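Phosphoserine aminotransferase SerC (Cytophaga hutchinsonii ATCC 33406, PDB 3FFR) probably catalyses the pyridoxal-phosphate-dependent transfer of an amino group from glutamate to 3-phosphohydroxypyruvate, giving phosphoserine, as a fold-type I (class-V) aminotransferase. Local coordinates at residues K53-L58 and G257-I262; S60-L65 and F177-I182; T280-E283 and S289-V292. All coordinates share one frame; numbering follows the deposited sequence.

Contacts 1 and 2 adjoin each other, whereas contact 3 is remote: its centre lies about 31 Å and 34 Å from those of contacts 1 and 2. The link between the first two is direct: Lys53 NZ forms a 2.8 Å salt bridge with Glu63 OE2, and helix 39-55 is followed, after a short loop, by strand 62-67, the edge strand of the seven-stranded sheet. Contact 2 is the more buried and the one joined by a hydrogen bond, from a tyrosine hydroxyl to a backbone carbonyl. Contact 1 is partly buried and wholly apolar across its helices. Contact 3, also partly buried, lies at the edge strand of the smaller five-stranded sheet, where a methyl group covers a ring and a carboxylate adjoins its rim.

Contact 1. Residues K53-L58 and G257-I262; sequences KTLLEL and GDMLQI
Leu55 of helix 39-55 packs against Met259 (a selenomethionine) and Leu260 of helix 246-262, an apolar helix-to-helix contact in a fold-type I aminotransferase. The backbones come nearest at this leucine, with CA of Leu55 6.2 Å from CA of Leu260. Starting at its root, Leu55 CB lies 3.9 Å from Leu260 CD2, and the same methyl is 3.7 Å from Leu55 CA, so Leu260 CD2 reaches the backbone itself. CG of Leu55 stands anti to the backbone N (chi1 -176°), which carries the branch out toward helix 246-262. CD1 crosses Leu260 at a slant, 3.8 Å from CD2 of that residue, and also comes within 4.2 Å of Met259 CB, while CD2 stops 4.1 Å from Met259 SE. Met259 is extended beyond CG and its end leads away from Leu55; the Met259 side chain also touches Tyr16 and Ile267. No hydrogen bond spans the two segments. Helix 39-55 closes immediately beyond the contact in a Schellman motif: Glu57 has positive phi (53°), and Leu58 N and Glu57 N bond back to Lys53 O and Thr54 O. At the more exposed border, Thr54 keeps its hydroxyl for Asp50 O and turns its methyl across Leu260 at about a right angle, with Thr54 CG2 3.8 Å from Leu260 CD2.

Contact 2. Residues S60-L65 and F177-I182; sequences SNYEVL and FDWTKI. With P33 (3,6,9,12,15,18-hexaoxaicosane-1,20-diol), chain K.
Tyr62 reaches across to the 177-182 loop with both its hydroxyl and its ring. Its OH donates to Trp179 O over 2.9 Å, arriving in the carbonyl plane on a lone pair at a C=O...donor angle of 129°. Ile182 O lies 3.0 Å from the same Tyr62 OH, so two loop carbonyls sit at the rim of the phenol. The edge of the Trp179 indole meets the face of Tyr62 in an edge-to-face pair, the centroid of its six-membered ring 5.4 Å from that of the Tyr62 ring and the planes at 66°. Beside it, Trp179 CB is 3.7 Å from Tyr62 CE1.

In the next shell, Trp179 NE1 is held by Leu56 O, while a water donates to Trp179 O, giving that carbonyl a second donor. The loop is shaped by a type I turn from Asp178 to Lys181 and by an Asx turn, Thr180 N to Asp178 OD1; Thr180 OG1 bonds to the same oxygen, from the same face of the carboxylate plane. Tyr62 itself is placed by strand 62-67, paired with strand 200-205. The contact thus ties the edge strand of the seven-stranded sheet of the fold-type I aminotransferase large domain to the loop entering strand 184-188.

Contact 3. Residues T280-E283 and S289-V292; sequences TYIE and SFGV
The end of helix 264-284 approaches strand 288-290 most closely where Ile282 CA and Ser289 CA are 5.7 Å apart, and no hydrogen bond crosses between the two segments. The side chains of Ile282 and Phe290 make the main join. Ile282 CG2 sits 3.6 Å from the centroid of the Phe290 ring and only 12° off its normal, a CH-pi contact centred on one face. The torsion of Ile282 explains the placement: CG2 is anti to the backbone N, while CG1 lies beside that nitrogen. CG2 also meets the strand backbone, 3.6 Å from the carbonyl carbon of Ser289, so one methyl is wedged between ring and main chain. CB of the isoleucine adds a second touch, 3.8 Å from Phe290 CE1.

Glu283 begins by pointing away from the strand, but its chain bends at chi2 (-66°) and brings the carboxylate back to the ring. Glu283 OE1 lies at the ring edge, in its plane, 3.5 Å from Phe290 CE2, and OE2 comes obliquely to 3.5 Å from Phe290 CZ. The carboxylate and ring planes are 57° apart. A negative group near the ring's C-H rim is electrostatically plausible, and Arg298 makes a cation-pi contact with the same ring. With an alanine here instead of the phenylalanine, Ile282 CG2 would probably lose the ring it packs on and Arg298 its pi partner.

Ile282 also packs on Ile303 and Ala305 of strand 302-307, and Ser289 and Gly291 make backbone hydrogen bonds with Asn306 and Val304. The contact is a helix-to-strand connection in which the edge strand of the five-stranded sheet packs against the last turn of the helix that precedes it, in the helix-backed small domain characteristic of fold-type I aminotransferases.

Contact 1. Residues K53-L58 and G257-I262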
loop_
_atom_site.group_PDB
_atom_site.type_symbol
_atom_site.label_atom_id
_atom_site.label_comp_id
_atom_site.label_asym_id
_atom_site.label_seq_id
_atom_site.Cartn_x
_atom_site.Cartn_y
_atom_site.Cartn_z
ATOM N N LYS A 53 7.545 -19.027 3.725
ATOM C CA LYS A 53 8.853 -19.669 4.011
ATOM C C LYS A 53 8.770 -21.152 3.671
ATOM O O LYS A 53 9.719 -21.765 3.177
ATOM C CB LYS A 53 9.276 -19.454 5.457
ATOM C CG LYS A 53 9.604 -18.006 5.761
ATOM C CD LYS A 53 9.810 -17.699 7.250
ATOM C CE LYS A 53 10.070 -16.231 7.459
ATOM N NZ LYS A 53 10.303 -15.846 8.889
ATOM N N THR A 54 7.612 -21.729 3.938
ATOM C CA THR A 54 7.439 -23.170 3.673
ATOM C C THR A 54 7.329 -23.416 2.155
ATOM O O THR A 54 8.039 -24.254 1.549
ATOM C CB THR A 54 6.194 -23.711 4.398
ATOM O OG1 THR A 54 6.328 -23.493 5.806
ATOM C CG2 THR A 54 6.023 -25.202 4.137
ATOM N N LEU A 55 6.469 -22.634 1.530
ATOM C CA LEU A 55 6.201 -22.830 0.091
ATOM C C LEU A 55 7.438 -22.628 -0.761
ATOM O O LEU A 55 7.649 -23.322 -1.765
ATOM C CB LEU A 55 5.126 -21.863 -0.380
ATOM C CG LEU A 55 4.667 -21.997 -1.834
ATOM C CD1 LEU A 55 3.857 -23.262 -1.962
ATOM C CD2 LEU A 55 3.844 -20.734 -2.255
ATOM N N LEU A 56 8.215 -21.627 -0.371
ATOM C CA LEU A 56 9.411 -21.231 -1.118
ATOM C C LEU A 56 10.682 -21.876 -0.592
ATOM O O LEU A 56 11.774 -21.669 -1.105
ATOM C CB LEU A 56 9.544 -19.712 -1.150
ATOM C CG LEU A 56 8.382 -18.999 -1.863
ATOM C CD1 LEU A 56 8.590 -17.441 -1.800
ATOM C CD2 LEU A 56 8.188 -19.516 -3.312
ATOM N N GLU A 57 10.520 -22.688 0.431
ATOM C CA GLU A 57 11.650 -23.426 1.026
ATOM C C GLU A 57 12.823 -22.498 1.405
ATOM O O GLU A 57 14.000 -22.756 1.140
ATOM C CB GLU A 57 12.095 -24.558 0.103
ATOM C CG GLU A 57 10.939 -25.510 -0.203
ATOM C CD GLU A 57 11.275 -26.575 -1.214
ATOM O OE1 GLU A 57 12.367 -27.158 -1.163
ATOM O OE2 GLU A 57 10.416 -26.830 -2.063
ATOM N N LEU A 58 12.484 -21.438 2.100
ATOM C CA LEU A 58 13.471 -20.463 2.501
ATOM C C LEU A 58 14.288 -20.925 3.694
ATOM O O LEU A 58 13.742 -21.439 4.683
ATOM C CB LEU A 58 12.806 -19.147 2.867
ATOM C CG LEU A 58 12.066 -18.399 1.750
ATOM C CD1 LEU A 58 11.319 -17.159 2.298
ATOM C CD2 LEU A 58 13.048 -18.035 0.647
ATOM N N GLY A 257 -1.825 -21.182 1.806
ATOM C CA GLY A 257 -2.228 -22.453 2.453
ATOM C C GLY A 257 -2.774 -23.417 1.412
ATOM O O GLY A 257 -2.446 -24.631 1.363
ATOM N N ASP A 258 -3.603 -22.866 0.551
ATOM C CA ASP A 258 -4.203 -23.640 -0.529
ATOM C C ASP A 258 -3.088 -24.178 -1.437
ATOM O O ASP A 258 -3.118 -25.314 -1.885
ATOM C CB ASP A 258 -5.195 -22.788 -1.357
ATOM C CG ASP A 258 -6.430 -22.367 -0.569
ATOM O OD1 ASP A 258 -6.878 -23.169 0.285
ATOM O OD2 ASP A 258 -6.961 -21.253 -0.816
HETATM N N MSE A 259 -2.114 -23.325 -1.726
HETATM C CA MSE A 259 -1.017 -23.695 -2.614
HETATM C C MSE A 259 -0.169 -24.823 -2.025
HETATM O O MSE A 259 0.283 -25.735 -2.722
HETATM C CB MSE A 259 -0.132 -22.488 -2.990
HETATM C CG MSE A 259 -0.809 -21.545 -3.883
HETATM SE SE MSE A 259 0.380 -20.022 -4.276
HETATM C CE MSE A 259 -0.687 -19.152 -5.620
ATOM N N LEU A 260 0.008 -24.752 -0.726
ATOM C CA LEU A 260 0.780 -25.765 -0.018
ATOM C C LEU A 260 0.123 -27.139 -0.110
ATOM O O LEU A 260 0.815 -28.154 -0.015
ATOM C CB LEU A 260 0.996 -25.418 1.445
ATOM C CG LEU A 260 2.009 -24.318 1.709
ATOM C CD1 LEU A 260 1.841 -23.747 3.122
ATOM C CD2 LEU A 260 3.404 -24.825 1.454
ATOM N N GLN A 261 -1.199 -27.164 -0.289
ATOM C CA GLN A 261 -1.916 -28.437 -0.396
ATOM C C GLN A 261 -1.598 -29.093 -1.733
ATOM O O GLN A 261 -1.585 -30.317 -1.844
ATOM C CB GLN A 261 -3.423 -28.264 -0.205
ATOM C CG GLN A 261 -3.798 -27.825 1.211
ATOM C CD GLN A 261 -3.481 -28.898 2.244
ATOM O OE1 GLN A 261 -4.095 -29.966 2.253
ATOM N NE2 GLN A 261 -2.523 -28.616 3.121
ATOM N N ILE A 262 -1.314 -28.272 -2.741
ATOM C CA ILE A 262 -0.946 -28.785 -4.064
ATOM C C ILE A 262 0.552 -29.104 -4.098
ATOM O O ILE A 262 0.983 -30.112 -4.672
ATOM C CB ILE A 262 -1.267 -27.779 -5.175
ATOM C CG1 ILE A 262 -2.749 -27.416 -5.164
ATOM C CG2 ILE A 262 -0.863 -28.286 -6.566
ATOM C CD1 ILE A 262 -3.061 -26.252 -6.088
#

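Contact 2. Residues S60-L65 and F177-I182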
loop_
_atom_site.group_PDB
_atom_site.type_symbol
_atom_site.label_atom_id
_atom_site.label_comp_id
_atom_site.label_asym_id
_atom_site.label_seq_id
_atom_site.Cartn_x
_atom_site.Cartn_y
_atom_site.Cartn_z
ATOM N N SER A 60 17.086 -20.417 6.969
ATOM C CA SER A 60 16.984 -19.646 8.213
ATOM C C SER A 60 17.607 -18.265 8.167
ATOM O O SER A 60 17.287 -17.415 8.997
ATOM C CB SER A 60 17.543 -20.450 9.405
ATOM O OG SER A 60 18.921 -20.684 9.223
ATOM N N ASN A 61 18.441 -18.018 7.163
ATOM C CA ASN A 61 19.127 -16.724 7.034
ATOM C C ASN A 61 18.326 -15.697 6.214
ATOM O O ASN A 61 18.797 -14.608 5.954
ATOM C CB ASN A 61 20.560 -16.842 6.484
ATOM C CG ASN A 61 20.620 -17.390 5.080
ATOM O OD1 ASN A 61 19.942 -18.363 4.751
ATOM N ND2 ASN A 61 21.471 -16.796 4.240
ATOM N N TYR A 62 17.132 -16.096 5.809
ATOM C CA TYR A 62 16.194 -15.218 5.091
ATOM C C TYR A 62 15.010 -14.779 5.945
ATOM O O TYR A 62 14.510 -15.522 6.794
ATOM C CB TYR A 62 15.633 -15.907 3.844
ATOM C CG TYR A 62 16.535 -15.843 2.634
ATOM C CD1 TYR A 62 17.628 -16.693 2.493
ATOM C CD2 TYR A 62 16.292 -14.932 1.618
ATOM C CE1 TYR A 62 18.440 -16.622 1.350
ATOM C CE2 TYR A 62 17.073 -14.875 0.478
ATOM C CZ TYR A 62 18.144 -15.689 0.351
ATOM O OH TYR A 62 18.892 -15.608 -0.807
ATOM N N GLU A 63 14.539 -13.578 5.642
ATOM C CA GLU A 63 13.329 -13.013 6.253
ATOM C C GLU A 63 12.344 -12.557 5.165
ATOM O O GLU A 63 12.705 -12.371 4.004
ATOM C CB GLU A 63 13.670 -11.859 7.176
ATOM C CG GLU A 63 12.443 -11.419 7.935
ATOM C CD GLU A 63 11.864 -12.539 8.777
ATOM O OE1 GLU A 63 12.498 -12.803 9.834
ATOM O OE2 GLU A 63 10.804 -13.123 8.390
ATOM N N VAL A 64 11.093 -12.422 5.578
ATOM C CA VAL A 64 10.020 -12.000 4.706
ATOM C C VAL A 64 9.526 -10.667 5.235
ATOM O O VAL A 64 9.195 -10.576 6.416
ATOM C CB VAL A 64 8.836 -13.008 4.748
ATOM C CG1 VAL A 64 7.587 -12.437 4.044
ATOM C CG2 VAL A 64 9.194 -14.343 4.140
ATOM N N LEU A 65 9.469 -9.655 4.367
ATOM C CA LEU A 65 8.955 -8.327 4.711
ATOM C C LEU A 65 7.813 -7.923 3.787
ATOM O O LEU A 65 7.828 -8.191 2.588
ATOM C CB LEU A 65 10.041 -7.228 4.658
ATOM C CG LEU A 65 11.272 -7.505 5.535
ATOM C CD1 LEU A 65 12.281 -6.341 5.318
ATOM C CD2 LEU A 65 10.901 -7.672 7.042
ATOM N N PHE A 177 14.410 -21.092 -6.779
ATOM C CA PHE A 177 15.724 -20.503 -6.533
ATOM C C PHE A 177 16.627 -21.325 -5.655
ATOM O O PHE A 177 16.187 -22.093 -4.800
ATOM C CB PHE A 177 15.614 -19.065 -5.967
ATOM C CG PHE A 177 14.973 -18.099 -6.933
ATOM C CD1 PHE A 177 15.703 -17.612 -8.033
ATOM C CD2 PHE A 177 13.655 -17.736 -6.802
ATOM C CE1 PHE A 177 15.124 -16.794 -8.961
ATOM C CE2 PHE A 177 13.066 -16.885 -7.731
ATOM C CZ PHE A 177 13.808 -16.420 -8.818
ATOM N N ASP A 178 17.909 -21.170 -5.939
ATOM C CA ASP A 178 18.961 -21.646 -5.057
ATOM C C ASP A 178 19.274 -20.418 -4.207
ATOM O O ASP A 178 19.895 -19.455 -4.674
ATOM C CB ASP A 178 20.193 -22.077 -5.827
ATOM C CG ASP A 178 21.322 -22.514 -4.916
ATOM O OD1 ASP A 178 21.380 -22.131 -3.732
ATOM O OD2 ASP A 178 22.198 -23.235 -5.429
ATOM N N TRP A 179 18.816 -20.460 -2.963
ATOM C CA TRP A 179 18.884 -19.295 -2.081
ATOM C C TRP A 179 20.296 -18.978 -1.653
ATOM O O TRP A 179 20.542 -17.933 -1.085
ATOM C CB TRP A 179 17.985 -19.497 -0.857
ATOM C CG TRP A 179 16.545 -19.727 -1.255
ATOM C CD1 TRP A 179 15.851 -20.906 -1.166
ATOM C CD2 TRP A 179 15.663 -18.791 -1.864
ATOM N NE1 TRP A 179 14.594 -20.751 -1.660
ATOM C CE2 TRP A 179 14.443 -19.457 -2.087
ATOM C CE3 TRP A 179 15.773 -17.444 -2.213
ATOM C CZ2 TRP A 179 13.355 -18.835 -2.666
ATOM C CZ3 TRP A 179 14.673 -16.818 -2.759
ATOM C CH2 TRP A 179 13.481 -17.521 -2.988
ATOM N N THR A 180 21.231 -19.873 -1.941
ATOM C CA THR A 180 22.616 -19.610 -1.567
ATOM C C THR A 180 23.344 -18.822 -2.636
ATOM O O THR A 180 24.400 -18.249 -2.360
ATOM C CB THR A 180 23.425 -20.908 -1.317
ATOM O OG1 THR A 180 23.716 -21.552 -2.561
ATOM C CG2 THR A 180 22.686 -21.854 -0.344
ATOM N N LYS A 181 22.757 -18.760 -3.830
ATOM C CA LYS A 181 23.403 -18.080 -4.955
ATOM C C LYS A 181 22.900 -16.677 -5.243
ATOM O O LYS A 181 23.451 -15.970 -6.075
ATOM C CB LYS A 181 23.362 -18.959 -6.193
ATOM C CG LYS A 181 24.169 -20.213 -6.001
ATOM C CD LYS A 181 24.185 -21.077 -7.232
ATOM C CE LYS A 181 24.849 -22.402 -6.906
ATOM N NZ LYS A 181 26.168 -22.207 -6.220
ATOM N N ILE A 182 21.865 -16.275 -4.509
ATOM C CA ILE A 182 21.322 -14.934 -4.592
ATOM C C ILE A 182 21.159 -14.424 -3.161
ATOM O O ILE A 182 21.500 -15.132 -2.202
ATOM C CB ILE A 182 20.004 -14.859 -5.373
ATOM C CG1 ILE A 182 18.904 -15.674 -4.670
ATOM C CG2 ILE A 182 20.206 -15.270 -6.862
ATOM C CD1 ILE A 182 17.527 -15.522 -5.293
HETATM O O4 P33 K . 18.827 -13.202 8.615
HETATM C C3 P33 K . 17.701 -12.995 9.478
HETATM C C2 P33 K . 16.725 -14.170 9.529
HETATM O O1 P33 K . 15.485 -13.686 10.104
HETATM O O HOH W 1 22.057 -16.554 0.819
#

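Contact 3. Residues T280-E283 and S289-V292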
loop_
_atom_site.group_PDB
_atom_site.type_symbol
_atom_site.label_atom_id
_atom_site.label_comp_id
_atom_site.label_asym_id
_atom_site.label_seq_id
_atom_site.Cartn_x
_atom_site.Cartn_y
_atom_site.Cartn_z
ATOM N N THR A 280 2.107 -25.285 -28.009
ATOM C CA THR A 280 1.865 -26.264 -29.083
ATOM C C THR A 280 1.003 -25.627 -30.177
ATOM O O THR A 280 1.206 -25.849 -31.381
ATOM C CB THR A 280 1.199 -27.550 -28.531
ATOM O OG1 THR A 280 2.153 -28.229 -27.689
ATOM C CG2 THR A 280 0.792 -28.502 -29.702
ATOM N N TYR A 281 0.059 -24.811 -29.728
ATOM C CA TYR A 281 -0.856 -24.101 -30.633
ATOM C C TYR A 281 -0.072 -23.043 -31.387
ATOM O O TYR A 281 -0.163 -22.930 -32.611
ATOM C CB TYR A 281 -2.040 -23.495 -29.891
ATOM C CG TYR A 281 -2.782 -22.387 -30.640
ATOM C CD1 TYR A 281 -3.383 -22.632 -31.868
ATOM C CD2 TYR A 281 -2.887 -21.091 -30.093
ATOM C CE1 TYR A 281 -4.065 -21.643 -32.540
ATOM C CE2 TYR A 281 -3.550 -20.099 -30.757
ATOM C CZ TYR A 281 -4.138 -20.377 -31.992
ATOM O OH TYR A 281 -4.829 -19.381 -32.657
ATOM N N ILE A 282 0.792 -22.335 -30.677
ATOM C CA ILE A 282 1.575 -21.282 -31.339
ATOM C C ILE A 282 2.494 -21.925 -32.397
ATOM O O ILE A 282 2.751 -21.328 -33.443
ATOM C CB ILE A 282 2.398 -20.418 -30.346
ATOM C CG1 ILE A 282 1.454 -19.673 -29.388
ATOM C CG2 ILE A 282 3.280 -19.425 -31.101
ATOM C CD1 ILE A 282 2.168 -19.002 -28.182
ATOM N N GLU A 283 2.993 -23.135 -32.133
ATOM C CA GLU A 283 3.907 -23.770 -33.111
ATOM C C GLU A 283 3.327 -23.867 -34.512
ATOM O O GLU A 283 4.079 -23.834 -35.491
ATOM C CB GLU A 283 4.338 -25.186 -32.709
ATOM C CG GLU A 283 5.260 -25.288 -31.487
ATOM C CD GLU A 283 6.653 -24.694 -31.645
ATOM O OE1 GLU A 283 7.038 -24.269 -32.747
ATOM O OE2 GLU A 283 7.373 -24.644 -30.600
ATOM N N SER A 289 2.880 -16.283 -33.584
ATOM C CA SER A 289 4.238 -16.797 -33.587
ATOM C C SER A 289 4.901 -16.405 -32.265
ATOM O O SER A 289 4.353 -15.598 -31.501
ATOM C CB SER A 289 5.029 -16.228 -34.759
ATOM O OG SER A 289 5.019 -14.812 -34.770
ATOM N N PHE A 290 6.084 -16.944 -31.986
ATOM C CA PHE A 290 6.728 -16.630 -30.702
ATOM C C PHE A 290 7.302 -15.229 -30.643
ATOM O O PHE A 290 8.042 -14.813 -31.521
ATOM C CB PHE A 290 7.813 -17.670 -30.383
ATOM C CG PHE A 290 7.238 -19.036 -30.193
ATOM C CD1 PHE A 290 6.524 -19.332 -29.057
ATOM C CD2 PHE A 290 7.314 -19.980 -31.185
ATOM C CE1 PHE A 290 5.915 -20.560 -28.899
ATOM C CE2 PHE A 290 6.719 -21.203 -31.019
ATOM C CZ PHE A 290 6.016 -21.486 -29.877
ATOM N N GLY A 291 7.004 -14.523 -29.562
ATOM C CA GLY A 291 7.523 -13.165 -29.368
ATOM C C GLY A 291 8.978 -13.131 -28.941
ATOM O O GLY A 291 9.647 -12.090 -28.991
ATOM N N VAL A 292 9.447 -14.282 -28.507
ATOM C CA VAL A 292 10.833 -14.461 -28.058
ATOM C C VAL A 292 11.432 -15.633 -28.869
ATOM O O VAL A 292 10.928 -16.744 -28.825
ATOM C CB VAL A 292 10.872 -14.735 -26.541
ATOM C CG1 VAL A 292 12.304 -14.967 -26.063
ATOM C CG2 VAL A 292 10.178 -13.581 -25.737
#